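PDB 5KBP: glycosyl hydrolase, family 38 from Enterococcus faecalis, which probably hydrolyses alpha-mannosidic linkages in carbohydrates as a metal-dependent glycosidase. Local coordinates for residues 569-574 with 752-757; 224-229 with 271-276; 599-604 with 651-656; 38-43 with 82-87; 412-417 with 829-834. All coordinates share one frame; numbering follows the deposited sequence.

Interaction 1: 569-574 with 752-757; sequences GNEYIF and RCVGEL
An Asx turn at Asn570 sets the loop 569-574 against the end of strand 745-753, where Arg752 donates to the turn's backbone carbonyl, Asn570 O. The guanidinium of Arg752 grips this single acceptor end-on: NH2 donates to Asn570 O at 2.9 Å and NH1 to the same Asn570 O at 3.1 Å, with this oxygen within 13° of the guanidinium plane. A weak bond runs from Arg752 NH2 to Ile573 O. The Arg752 chain bends at chi3 (71°), placing NE, which bonds to Ser301 OG, while NH2 makes a salt bridge to Asp567, whose negative charge would be expected to stabilise the positive guanidinium. Within the turn, Asn570 OD1 accepts from Ile573 N at 2.7 Å and from Tyr572 N at 2.9 Å, two bonds that fix the rotation of the amide. The loop belongs to the C-terminal domain of the family 38 fold, in which strand 745-753 pairs with strand 672-679. Beyond the strand, Glu571 N donates to Glu756 O at 3.2 Å and weakly to Leu757 O. Val754 CG2 packs at 3.5 Å against Asn570 C. The Tyr572 ring turns an edge to Leu757, with CE2 3.8 Å from Leu757 CD2. The carboxylates lead elsewhere: Glu571 pairs with Arg303 and Glu756 with Arg633.

Interaction 2: 224-229 with 271-276; sequences TNHLLM and QEELPE
The imidazole of His226 presents its edge to Glu273, whose CD lies in the ring plane, and Thr224 OG1 also lies at the edge of the same ring. The ring and carboxylate planes are turned 52° apart, and the two side chains cross at about a right angle. His226 NE2 donates to Glu273 OE2 at 3.2 Å with an N-H...O angle of 169°; the donor approaches from above the carboxylate plane. Glu273 OE1 is 3.1 Å from His226 NE2, and it also receives a water that bonds weakly to Asn225 ND2, so the carboxylate is met by both ring and solvent. This is a His-carboxylate hydrogen bond within the N-terminal domain, between a buried histidine and an exposed glutamate. At its foot Thr224 forms an ST turn, OG1 accepting from His226 N at 3.0 Å, and Thr224 CG2 rests 3.2 Å from Glu273 O. The other ring nitrogen, His226 ND1, bonds to Tyr10 OH, so both nitrogens have partners and the ring's orientation is fixed from two sides. His226 opens strand 226-231, an outermost strand of a three-stranded parallel sheet beside strand 7-13, while Glu273 follows helix 263-270, whose Val270 and Ala269 touch Thr224 and His226.

Interaction 3: 599-604 with 651-656; sequences PVKASY and TMIKES
Lys601 CG stands anti to the backbone N (chi1 179°) and the chain stays extended beyond it, carrying CE to 3.8 Å from Thr651 CG2, which is likewise anti to its own backbone N. The contact is an antiparallel pairing of strands 601-613 and 641-653 in the large sheet of the C-terminal domain; the short segments 601-604 and 651-653 run at 168° with axes 4.8 Å apart. Ala602 and Met652 form the hydrogen-bonded pair: Ala602 N to Met652 O and Met652 N to Ala602 O are both 2.9 Å and nearly straight. Lys601 with Ile653 and Ser603 with Thr651 are non-hydrogen-bonded pairs, and their side chains share one face of the sheet, where Lys601 CG lies 4.2 Å from Ile653 CG2 and Val419 of strand 416-430 touches both residues. On the face of Ala602 and Met652, the methionine reaches Ile535 and Val537 of strand 535-539. Just beyond the last strand pair, Lys654 N donates to Val600 O at 2.9 Å from above the carbonyl plane, 47° out of it, while Lys654 CD lies 3.5 Å from Pro599 O.

Interaction 4: 38-43 with 82-87; sequences NVLDLI and GKLKIG
Ile43 lays its branched side chain over the backbone and root of Lys83. Its CD1 comes to 3.3 Å from Lys83 O, and its CG2 is 3.7 Å from both Lys83 CB and Lys83 CD, so the isoleucine and the aliphatic part of the lysine slide past each other in opposite directions. CG1 of Ile43 is anti to the carbonyl carbon (chi1 -73°) and CD1 is anti in turn (chi2 -180°), which carries the terminal methyl out from the helix toward the Lys83 carbonyl. No hydrogen bond crosses between 38-43 and 82-87; contact is by carbon surfaces and one carbonyl oxygen. The lysine's charged end goes elsewhere, NZ bonding to the carbonyl oxygens of Phe49 and Asn50. Helix 25-45 thus packs on the start of strand 84-85 in the N-terminal domain, just past Gly82, where a Schellman motif with positive phi (68°) ends helix 72-80. Strand 84-85 itself runs parallel to strand 52-53. One turn back on helix 25-45, Val39 CG1 meets Leu84 CD1 at 4.0 Å, the two side chains crossing at about a right angle. Ile43 CD1 approaches the same Leu84 CD1 at 4.2 Å, and Leu40 CD2 lies 4.5 Å from Leu84 CD2. Leu84 also touches Ala78 and Val79 of helix 72-80 and Leu61 of helix 59-65.

Interaction 5: 412-417 with 829-834; sequences SGYQKT and IGWTAV
Strand 829-836, an edge strand of the five-stranded sheet in the C-terminal beta-sandwich domain, meets the loop that leads into strand 416-430 through a tyrosine and a tryptophan. Trp831 N donates to Tyr414 OH at 3.0 Å, with an N-H...O angle of 147°. The rings form an offset edge-to-face pair: the edge of Trp831 points toward the face of Tyr414, planes 60° apart and centroids of the phenol and five-membered rings 5.7 Å apart. Tyr414 CE1 lies 3.8 Å from Trp831 CD1, and that same CD1 is 3.4 Å from Gly413 O. A CB on Gly413 would fall 2.8 Å from Trp831 CB, so the close approach depends on a bare alpha carbon. One water joins the backbones, accepting from Gly413 N and donating to Trp831 O. Around the pair, Tyr414 packs on Gln794, Tyr797 and Ser798 of helix 789-799, while Trp831 meets the rings of His824 and of Trp895 on strand 892-897.

In the fold
Along the chain, interaction 4 comes first and interaction 2 second, both in the N-terminal domain with centres 26 Å apart. Interaction 5 then spans 411 intervening residues, from the region of strand 416-430 to the C-terminal sandwich, and encloses interaction 1, which in turn encloses interaction 3. Interactions 1 and 3 belong to the same C-terminal domain range, yet their centres are 38 Å apart, and the strand of interaction 1, 745-753, and the two strands of interaction 3 belong to different antiparallel sheets. Interactions 3 and 5 touch, with Thr417 CG2 3.2 Å from Glu655 O, so the start of strand 416-430 bridges them. Interactions 2 and 3 lie about 62 Å apart between centres, on opposite sides of the chain's centre, which gives the scale of this multidomain enzyme.

Interaction 1: 569-574 with 752-757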
# COMPACT_ATOMS: atom_id res chain seq x y z
N GLY A 569 -27.05 -7.30 -5.15
CA GLY A 569 -26.39 -7.12 -6.43
C GLY A 569 -24.90 -7.38 -6.35
O GLY A 569 -24.46 -8.43 -5.87
N ASN A 570 -24.10 -6.43 -6.83
CA ASN A 570 -22.65 -6.55 -6.82
C ASN A 570 -22.05 -5.15 -6.74
O ASN A 570 -22.76 -4.16 -6.54
CB ASN A 570 -22.17 -7.33 -8.05
CG ASN A 570 -22.78 -6.82 -9.34
OD1 ASN A 570 -22.87 -5.61 -9.56
ND2 ASN A 570 -23.20 -7.73 -10.20
N GLU A 571 -20.73 -5.07 -6.92
CA GLU A 571 -20.05 -3.78 -6.88
C GLU A 571 -20.45 -2.88 -8.04
O GLU A 571 -20.23 -1.67 -7.97
CB GLU A 571 -18.54 -3.98 -6.86
CG GLU A 571 -18.05 -4.89 -5.75
CD GLU A 571 -16.54 -4.93 -5.63
OE1 GLU A 571 -16.02 -4.59 -4.55
OE2 GLU A 571 -15.88 -5.30 -6.62
N TYR A 572 -21.03 -3.45 -9.10
CA TYR A 572 -21.46 -2.66 -10.25
C TYR A 572 -22.90 -2.18 -10.12
O TYR A 572 -23.20 -1.04 -10.49
CB TYR A 572 -21.34 -3.49 -11.54
CG TYR A 572 -19.92 -3.72 -12.02
CD1 TYR A 572 -19.30 -2.81 -12.86
CD2 TYR A 572 -19.23 -4.87 -11.66
CE1 TYR A 572 -18.01 -3.03 -13.31
CE2 TYR A 572 -17.94 -5.10 -12.11
CZ TYR A 572 -17.33 -4.17 -12.93
OH TYR A 572 -16.05 -4.39 -13.38
N ILE A 573 -23.80 -3.03 -9.63
CA ILE A 573 -25.24 -2.82 -9.77
C ILE A 573 -25.92 -3.04 -8.42
O ILE A 573 -25.60 -3.99 -7.69
CB ILE A 573 -25.83 -3.77 -10.83
CG1 ILE A 573 -25.14 -3.55 -12.18
CG2 ILE A 573 -27.33 -3.55 -10.97
CD1 ILE A 573 -25.63 -4.45 -13.28
N PHE A 574 -26.86 -2.16 -8.10
CA PHE A 574 -27.73 -2.33 -6.95
C PHE A 574 -29.00 -3.06 -7.37
O PHE A 574 -29.55 -2.80 -8.44
CB PHE A 574 -28.09 -0.97 -6.34
CG PHE A 574 -29.25 -1.01 -5.38
CD1 PHE A 574 -29.06 -1.34 -4.05
CD2 PHE A 574 -30.54 -0.70 -5.80
CE1 PHE A 574 -30.12 -1.37 -3.16
CE2 PHE A 574 -31.61 -0.74 -4.92
CZ PHE A 574 -31.40 -1.07 -3.60
N ARG A 752 -23.23 1.56 0.44
CA ARG A 752 -23.83 0.39 -0.20
C ARG A 752 -22.89 -0.78 -0.05
O ARG A 752 -21.71 -0.69 -0.41
CB ARG A 752 -24.13 0.66 -1.68
CG ARG A 752 -24.97 -0.41 -2.35
CD ARG A 752 -25.37 -0.02 -3.76
NE ARG A 752 -24.24 -0.04 -4.68
CZ ARG A 752 -23.88 -1.11 -5.38
NH1 ARG A 752 -22.84 -1.05 -6.20
NH2 ARG A 752 -24.55 -2.24 -5.26
N CYS A 753 -23.40 -1.89 0.48
CA CYS A 753 -22.58 -3.03 0.88
C CYS A 753 -22.99 -4.27 0.10
O CYS A 753 -24.16 -4.67 0.13
CB CYS A 753 -22.72 -3.27 2.39
SG CYS A 753 -22.64 -1.76 3.39
N VAL A 754 -22.03 -4.87 -0.60
CA VAL A 754 -22.24 -6.08 -1.38
C VAL A 754 -21.10 -7.05 -1.08
O VAL A 754 -20.12 -6.71 -0.41
CB VAL A 754 -22.34 -5.80 -2.89
CG1 VAL A 754 -23.65 -5.09 -3.21
CG2 VAL A 754 -21.15 -4.98 -3.35
N GLY A 755 -21.23 -8.27 -1.60
CA GLY A 755 -20.27 -9.31 -1.27
C GLY A 755 -19.49 -9.89 -2.44
O GLY A 755 -18.60 -10.71 -2.23
N GLU A 756 -19.81 -9.48 -3.66
CA GLU A 756 -19.16 -10.02 -4.84
C GLU A 756 -18.82 -8.90 -5.81
O GLU A 756 -19.45 -7.84 -5.82
CB GLU A 756 -20.03 -11.06 -5.55
CG GLU A 756 -21.34 -10.50 -6.09
CD GLU A 756 -21.98 -11.42 -7.11
OE1 GLU A 756 -21.32 -12.38 -7.55
OE2 GLU A 756 -23.15 -11.17 -7.48
N LEU A 757 -17.80 -9.15 -6.65
CA LEU A 757 -17.45 -8.20 -7.70
C LEU A 757 -18.53 -8.15 -8.77
O LEU A 757 -19.05 -7.08 -9.09
CB LEU A 757 -16.09 -8.58 -8.30
CG LEU A 757 -15.44 -7.70 -9.38
CD1 LEU A 757 -13.93 -7.84 -9.32
CD2 LEU A 757 -15.94 -8.02 -10.78

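Interaction 2: 224-229 with 271-276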
# COMPACT_ATOMS: atom_id res chain seq x y z
N THR A 224 -18.78 5.46 -44.27
CA THR A 224 -17.79 5.56 -45.33
C THR A 224 -17.40 4.15 -45.76
O THR A 224 -17.86 3.15 -45.20
CB THR A 224 -16.55 6.34 -44.87
OG1 THR A 224 -15.78 5.53 -43.97
CG2 THR A 224 -16.97 7.62 -44.15
N ASN A 225 -16.54 4.07 -46.77
CA ASN A 225 -15.97 2.79 -47.20
C ASN A 225 -14.79 2.36 -46.34
O ASN A 225 -14.12 1.38 -46.68
CB ASN A 225 -15.55 2.87 -48.67
CG ASN A 225 -16.73 3.06 -49.60
OD1 ASN A 225 -17.82 2.55 -49.35
ND2 ASN A 225 -16.51 3.80 -50.68
N HIS A 226 -14.53 3.07 -45.25
CA HIS A 226 -13.40 2.78 -44.37
C HIS A 226 -13.92 2.11 -43.10
O HIS A 226 -14.71 2.71 -42.36
CB HIS A 226 -12.63 4.06 -44.04
CG HIS A 226 -12.16 4.79 -45.26
ND1 HIS A 226 -11.01 4.45 -45.94
CD2 HIS A 226 -12.69 5.85 -45.92
CE1 HIS A 226 -10.85 5.27 -46.96
NE2 HIS A 226 -11.85 6.13 -46.98
N LEU A 227 -13.48 0.88 -42.86
CA LEU A 227 -14.00 0.04 -41.80
C LEU A 227 -12.93 -0.18 -40.73
O LEU A 227 -11.75 -0.34 -41.05
CB LEU A 227 -14.46 -1.31 -42.36
CG LEU A 227 -15.27 -1.21 -43.66
CD1 LEU A 227 -15.30 -2.54 -44.38
CD2 LEU A 227 -16.68 -0.72 -43.37
N LEU A 228 -13.36 -0.20 -39.47
CA LEU A 228 -12.46 -0.31 -38.33
C LEU A 228 -12.64 -1.67 -37.66
O LEU A 228 -13.74 -1.99 -37.20
CB LEU A 228 -12.71 0.82 -37.32
CG LEU A 228 -11.79 0.86 -36.10
CD1 LEU A 228 -10.36 1.20 -36.50
CD2 LEU A 228 -12.30 1.85 -35.07
N MET A 229 -11.57 -2.45 -37.62
CA MET A 229 -11.54 -3.73 -36.92
C MET A 229 -10.57 -3.60 -35.75
O MET A 229 -9.37 -3.39 -35.95
CB MET A 229 -11.11 -4.87 -37.84
CG MET A 229 -12.02 -5.09 -39.04
SD MET A 229 -13.70 -5.54 -38.60
CE MET A 229 -13.42 -7.02 -37.64
N GLN A 271 -12.60 10.65 -41.93
CA GLN A 271 -13.14 12.00 -41.85
C GLN A 271 -13.02 12.77 -43.16
O GLN A 271 -13.62 13.84 -43.29
CB GLN A 271 -12.45 12.78 -40.73
CG GLN A 271 -12.69 12.21 -39.34
CD GLN A 271 -11.89 12.93 -38.27
OE1 GLN A 271 -12.16 14.08 -37.94
NE2 GLN A 271 -10.88 12.24 -37.74
N GLU A 272 -12.26 12.25 -44.12
CA GLU A 272 -12.12 12.92 -45.41
C GLU A 272 -13.31 12.64 -46.32
O GLU A 272 -13.62 13.46 -47.20
CB GLU A 272 -10.82 12.48 -46.07
CG GLU A 272 -10.33 13.38 -47.20
CD GLU A 272 -8.85 13.22 -47.46
OE1 GLU A 272 -8.12 14.23 -47.37
OE2 GLU A 272 -8.41 12.09 -47.73
N GLU A 273 -13.99 11.52 -46.13
CA GLU A 273 -15.14 11.12 -46.93
C GLU A 273 -16.40 11.04 -46.06
O GLU A 273 -17.20 10.12 -46.19
CB GLU A 273 -14.88 9.80 -47.64
CG GLU A 273 -13.59 9.77 -48.43
CD GLU A 273 -13.20 8.37 -48.88
OE1 GLU A 273 -14.02 7.45 -48.71
OE2 GLU A 273 -12.07 8.20 -49.39
N LEU A 274 -16.57 12.01 -45.18
CA LEU A 274 -17.69 11.99 -44.24
C LEU A 274 -18.93 12.57 -44.90
O LEU A 274 -18.87 13.65 -45.48
CB LEU A 274 -17.33 12.80 -42.99
CG LEU A 274 -17.63 12.18 -41.62
CD1 LEU A 274 -17.02 10.79 -41.52
CD2 LEU A 274 -17.10 13.08 -40.52
N PRO A 275 -20.07 11.88 -44.83
CA PRO A 275 -21.29 12.39 -45.47
C PRO A 275 -21.87 13.58 -44.71
O PRO A 275 -21.59 13.80 -43.54
CB PRO A 275 -22.24 11.19 -45.44
CG PRO A 275 -21.78 10.39 -44.27
CD PRO A 275 -20.29 10.56 -44.21
N GLU A 276 -22.70 14.34 -45.42
CA GLU A 276 -23.30 15.54 -44.85
C GLU A 276 -24.45 15.24 -43.90
O GLU A 276 -24.79 16.10 -43.07
CB GLU A 276 -23.79 16.47 -45.97
CG GLU A 276 -22.69 17.00 -46.87
O HOH W 1 -13.50 5.56 -50.91

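Interaction 3: 599-604 with 651-656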
# COMPACT_ATOMS: atom_id res chain seq x y z
N PRO A 599 -24.11 32.65 20.11
CA PRO A 599 -24.67 33.61 19.14
C PRO A 599 -24.21 33.39 17.71
O PRO A 599 -24.84 33.93 16.79
CB PRO A 599 -24.20 34.96 19.69
CG PRO A 599 -24.01 34.73 21.14
CD PRO A 599 -23.50 33.33 21.26
N VAL A 600 -23.14 32.63 17.49
CA VAL A 600 -22.60 32.45 16.15
C VAL A 600 -22.66 31.01 15.65
O VAL A 600 -22.49 30.78 14.45
CB VAL A 600 -21.14 32.96 16.06
CG1 VAL A 600 -21.06 34.42 16.46
CG2 VAL A 600 -20.23 32.11 16.94
N LYS A 601 -22.91 30.03 16.52
CA LYS A 601 -22.88 28.64 16.10
C LYS A 601 -23.64 27.79 17.10
O LYS A 601 -23.52 27.97 18.32
CB LYS A 601 -21.43 28.15 15.98
CG LYS A 601 -21.29 26.69 15.57
CD LYS A 601 -19.83 26.29 15.49
CE LYS A 601 -19.68 24.82 15.13
NZ LYS A 601 -18.25 24.43 15.04
N ALA A 602 -24.44 26.85 16.58
CA ALA A 602 -25.18 25.91 17.40
C ALA A 602 -25.27 24.58 16.66
O ALA A 602 -25.35 24.54 15.43
CB ALA A 602 -26.59 26.43 17.73
N SER A 603 -25.24 23.49 17.43
CA SER A 603 -25.27 22.15 16.86
C SER A 603 -26.13 21.24 17.72
O SER A 603 -26.17 21.37 18.95
CB SER A 603 -23.86 21.56 16.72
OG SER A 603 -23.29 21.31 17.99
N TYR A 604 -26.82 20.32 17.06
CA TYR A 604 -27.65 19.31 17.71
C TYR A 604 -27.16 17.92 17.34
O TYR A 604 -26.71 17.68 16.22
CB TYR A 604 -29.12 19.45 17.29
CG TYR A 604 -29.91 20.47 18.08
CD1 TYR A 604 -29.77 21.83 17.84
CD2 TYR A 604 -30.80 20.07 19.07
CE1 TYR A 604 -30.50 22.76 18.55
CE2 TYR A 604 -31.53 20.99 19.79
CZ TYR A 604 -31.37 22.34 19.53
OH TYR A 604 -32.09 23.27 20.24
N THR A 651 -25.51 21.14 12.24
CA THR A 651 -24.79 22.34 12.64
C THR A 651 -25.29 23.54 11.84
O THR A 651 -25.51 23.44 10.63
CB THR A 651 -23.28 22.18 12.45
OG1 THR A 651 -22.84 20.98 13.11
CG2 THR A 651 -22.53 23.37 13.03
N MET A 652 -25.45 24.67 12.52
CA MET A 652 -25.84 25.93 11.91
C MET A 652 -24.97 27.05 12.47
O MET A 652 -24.72 27.10 13.67
CB MET A 652 -27.32 26.25 12.16
CG MET A 652 -27.69 27.70 11.87
SD MET A 652 -29.25 28.21 12.62
CE MET A 652 -30.39 27.18 11.71
N ILE A 653 -24.51 27.94 11.59
CA ILE A 653 -23.77 29.12 11.99
C ILE A 653 -24.62 30.36 11.70
O ILE A 653 -25.61 30.31 10.96
CB ILE A 653 -22.39 29.20 11.32
CG1 ILE A 653 -22.53 29.42 9.81
CG2 ILE A 653 -21.59 27.94 11.60
CD1 ILE A 653 -21.20 29.56 9.10
N LYS A 654 -24.21 31.49 12.28
CA LYS A 654 -25.03 32.69 12.23
C LYS A 654 -25.05 33.30 10.83
O LYS A 654 -26.11 33.71 10.34
CB LYS A 654 -24.52 33.72 13.24
CG LYS A 654 -25.17 35.09 13.12
CD LYS A 654 -24.55 36.08 14.09
CE LYS A 654 -25.15 37.47 13.91
NZ LYS A 654 -24.58 38.46 14.87
N GLU A 655 -23.90 33.38 10.16
CA GLU A 655 -23.74 34.16 8.94
C GLU A 655 -23.83 33.31 7.68
O GLU A 655 -23.27 33.69 6.64
CB GLU A 655 -22.42 34.93 8.98
CG GLU A 655 -22.22 35.79 10.22
CD GLU A 655 -23.05 37.06 10.20
OE1 GLU A 655 -23.82 37.27 9.24
OE2 GLU A 655 -22.91 37.87 11.14
N SER A 656 -24.53 32.18 7.73
CA SER A 656 -24.66 31.34 6.55
C SER A 656 -25.99 30.61 6.57
O SER A 656 -26.48 30.24 7.64
CB SER A 656 -23.52 30.32 6.44
OG SER A 656 -23.73 29.42 5.37

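Interaction 4: 38-43 with 82-87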
# COMPACT_ATOMS: atom_id res chain seq x y z
N ASN A 38 6.20 -9.12 -25.93
CA ASN A 38 5.79 -9.70 -27.21
C ASN A 38 5.50 -8.63 -28.26
O ASN A 38 5.73 -8.87 -29.45
CB ASN A 38 4.57 -10.60 -27.01
CG ASN A 38 4.90 -11.86 -26.23
OD1 ASN A 38 6.00 -12.40 -26.34
ND2 ASN A 38 3.95 -12.34 -25.44
N VAL A 39 4.98 -7.47 -27.85
CA VAL A 39 4.74 -6.40 -28.81
C VAL A 39 6.06 -5.87 -29.35
O VAL A 39 6.21 -5.67 -30.57
CB VAL A 39 3.91 -5.28 -28.16
CG1 VAL A 39 3.84 -4.07 -29.08
CG2 VAL A 39 2.51 -5.78 -27.84
N LEU A 40 7.04 -5.63 -28.48
CA LEU A 40 8.36 -5.23 -28.93
C LEU A 40 9.00 -6.30 -29.81
O LEU A 40 9.76 -5.97 -30.73
CB LEU A 40 9.26 -4.91 -27.74
CG LEU A 40 8.82 -3.74 -26.86
CD1 LEU A 40 9.80 -3.52 -25.71
CD2 LEU A 40 8.68 -2.48 -27.69
N ASP A 41 8.72 -7.57 -29.53
CA ASP A 41 9.22 -8.65 -30.38
C ASP A 41 8.69 -8.50 -31.80
O ASP A 41 9.44 -8.62 -32.77
CB ASP A 41 8.82 -10.00 -29.78
CG ASP A 41 9.62 -11.16 -30.34
OD1 ASP A 41 9.94 -11.16 -31.55
OD2 ASP A 41 9.93 -12.09 -29.57
N LEU A 42 7.39 -8.23 -31.94
CA LEU A 42 6.80 -8.07 -33.26
C LEU A 42 7.27 -6.78 -33.93
O LEU A 42 7.46 -6.74 -35.14
CB LEU A 42 5.27 -8.09 -33.15
CG LEU A 42 4.61 -9.44 -32.86
CD1 LEU A 42 3.17 -9.24 -32.44
CD2 LEU A 42 4.70 -10.34 -34.08
N ILE A 43 7.45 -5.71 -33.14
CA ILE A 43 7.84 -4.43 -33.71
C ILE A 43 9.26 -4.50 -34.27
O ILE A 43 9.55 -3.91 -35.32
CB ILE A 43 7.70 -3.32 -32.65
CG1 ILE A 43 6.22 -3.00 -32.41
CG2 ILE A 43 8.45 -2.06 -33.07
CD1 ILE A 43 5.98 -1.92 -31.38
N GLY A 82 7.13 5.12 -34.66
CA GLY A 82 5.71 5.15 -34.91
C GLY A 82 5.04 3.80 -34.86
O GLY A 82 3.94 3.65 -35.41
N LYS A 83 5.67 2.81 -34.23
CA LYS A 83 5.09 1.48 -34.12
C LYS A 83 4.51 1.19 -32.74
O LYS A 83 3.74 0.23 -32.60
CB LYS A 83 6.14 0.42 -34.47
CG LYS A 83 6.61 0.49 -35.91
CD LYS A 83 7.34 -0.78 -36.32
CE LYS A 83 7.55 -0.81 -37.83
NZ LYS A 83 6.26 -0.74 -38.56
N LEU A 84 4.84 1.99 -31.73
CA LEU A 84 4.21 1.92 -30.42
C LEU A 84 3.43 3.22 -30.23
O LEU A 84 4.03 4.27 -29.96
CB LEU A 84 5.23 1.70 -29.31
CG LEU A 84 4.67 1.14 -28.00
CD1 LEU A 84 3.87 -0.12 -28.26
CD2 LEU A 84 5.79 0.87 -27.00
N LYS A 85 2.11 3.15 -30.37
CA LYS A 85 1.25 4.32 -30.30
C LYS A 85 0.84 4.55 -28.85
O LYS A 85 0.21 3.69 -28.23
CB LYS A 85 0.02 4.12 -31.19
CG LYS A 85 0.34 3.82 -32.65
CD LYS A 85 0.94 5.02 -33.35
CE LYS A 85 0.99 4.80 -34.86
NZ LYS A 85 1.53 5.99 -35.58
N ILE A 86 1.20 5.72 -28.32
CA ILE A 86 1.04 6.01 -26.90
C ILE A 86 0.15 7.23 -26.72
O ILE A 86 -0.02 8.06 -27.62
CB ILE A 86 2.40 6.24 -26.20
CG1 ILE A 86 3.08 7.48 -26.78
CG2 ILE A 86 3.29 5.02 -26.37
CD1 ILE A 86 4.32 7.91 -26.02
N GLY A 87 -0.43 7.34 -25.52
CA GLY A 87 -1.20 8.50 -25.15
C GLY A 87 -2.59 8.51 -25.75
O GLY A 87 -3.03 7.54 -26.36

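Interaction 5: 412-417 with 829-834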
# COMPACT_ATOMS: atom_id res chain seq x y z
N SER A 412 -9.56 29.42 -1.59
CA SER A 412 -10.61 29.18 -2.57
C SER A 412 -10.93 30.48 -3.30
O SER A 412 -10.43 31.56 -2.94
CB SER A 412 -11.88 28.62 -1.91
OG SER A 412 -12.62 29.64 -1.25
N GLY A 413 -11.76 30.37 -4.33
CA GLY A 413 -12.12 31.52 -5.13
C GLY A 413 -13.47 32.11 -4.80
O GLY A 413 -14.03 32.88 -5.58
N TYR A 414 -14.01 31.75 -3.63
CA TYR A 414 -15.32 32.21 -3.21
C TYR A 414 -15.22 32.97 -1.90
O TYR A 414 -14.30 32.76 -1.10
CB TYR A 414 -16.29 31.03 -3.03
CG TYR A 414 -16.16 29.98 -4.10
CD1 TYR A 414 -16.75 30.15 -5.35
CD2 TYR A 414 -15.45 28.81 -3.87
CE1 TYR A 414 -16.64 29.19 -6.33
CE2 TYR A 414 -15.33 27.84 -4.85
CZ TYR A 414 -15.93 28.03 -6.08
OH TYR A 414 -15.82 27.07 -7.06
N GLN A 415 -16.17 33.88 -1.68
CA GLN A 415 -16.32 34.50 -0.38
C GLN A 415 -16.69 33.44 0.64
O GLN A 415 -17.75 32.81 0.54
CB GLN A 415 -17.40 35.59 -0.43
CG GLN A 415 -17.20 36.61 -1.53
CD GLN A 415 -16.92 38.00 -1.00
OE1 GLN A 415 -17.60 38.47 -0.09
NE2 GLN A 415 -15.92 38.66 -1.56
N LYS A 416 -15.82 33.22 1.62
CA LYS A 416 -15.97 32.13 2.56
C LYS A 416 -16.46 32.65 3.91
O LYS A 416 -15.89 33.59 4.46
CB LYS A 416 -14.66 31.36 2.74
CG LYS A 416 -14.89 29.88 2.93
CD LYS A 416 -13.67 29.15 3.41
CE LYS A 416 -14.02 27.71 3.70
NZ LYS A 416 -15.32 27.59 4.40
N THR A 417 -17.52 32.02 4.42
CA THR A 417 -18.08 32.33 5.73
C THR A 417 -18.07 31.06 6.57
O THR A 417 -18.64 30.04 6.15
CB THR A 417 -19.50 32.88 5.60
OG1 THR A 417 -19.48 34.12 4.89
CG2 THR A 417 -20.11 33.09 6.97
N ILE A 829 -19.71 31.57 -11.22
CA ILE A 829 -18.49 30.94 -11.73
C ILE A 829 -17.97 29.97 -10.68
O ILE A 829 -18.01 30.25 -9.48
CB ILE A 829 -17.42 32.00 -12.07
CG1 ILE A 829 -17.97 33.01 -13.07
CG2 ILE A 829 -16.17 31.33 -12.63
CD1 ILE A 829 -17.04 34.18 -13.33
N GLY A 830 -17.48 28.82 -11.15
CA GLY A 830 -16.76 27.88 -10.31
C GLY A 830 -15.28 27.96 -10.58
O GLY A 830 -14.84 27.90 -11.74
N TRP A 831 -14.50 28.12 -9.52
CA TRP A 831 -13.05 28.25 -9.60
C TRP A 831 -12.41 26.96 -9.11
O TRP A 831 -12.67 26.53 -7.98
CB TRP A 831 -12.57 29.45 -8.78
CG TRP A 831 -13.25 30.72 -9.18
CD1 TRP A 831 -14.36 31.28 -8.61
CD2 TRP A 831 -12.86 31.60 -10.24
NE1 TRP A 831 -14.68 32.45 -9.26
CE2 TRP A 831 -13.78 32.67 -10.26
CE3 TRP A 831 -11.82 31.59 -11.18
CZ2 TRP A 831 -13.69 33.71 -11.18
CZ3 TRP A 831 -11.73 32.63 -12.09
CH2 TRP A 831 -12.66 33.67 -12.08
N THR A 832 -11.59 26.35 -9.96
CA THR A 832 -11.11 24.99 -9.72
C THR A 832 -9.60 24.85 -9.60
O THR A 832 -9.14 23.84 -9.06
CB THR A 832 -11.59 24.05 -10.84
OG1 THR A 832 -11.09 24.51 -12.10
CG2 THR A 832 -13.11 24.01 -10.89
N ALA A 833 -8.81 25.80 -10.09
CA ALA A 833 -7.36 25.62 -10.09
C ALA A 833 -6.64 26.95 -9.93
O ALA A 833 -7.00 27.94 -10.56
CB ALA A 833 -6.90 24.94 -11.39
N VAL A 834 -5.63 26.95 -9.06
CA VAL A 834 -4.62 28.00 -8.98
C VAL A 834 -3.29 27.30 -8.76
O VAL A 834 -3.06 26.73 -7.69
CB VAL A 834 -4.89 29.01 -7.86
CG1 VAL A 834 -3.65 29.87 -7.61
CG2 VAL A 834 -6.07 29.90 -8.22
O HOH W 2 -11.59 27.47 -5.29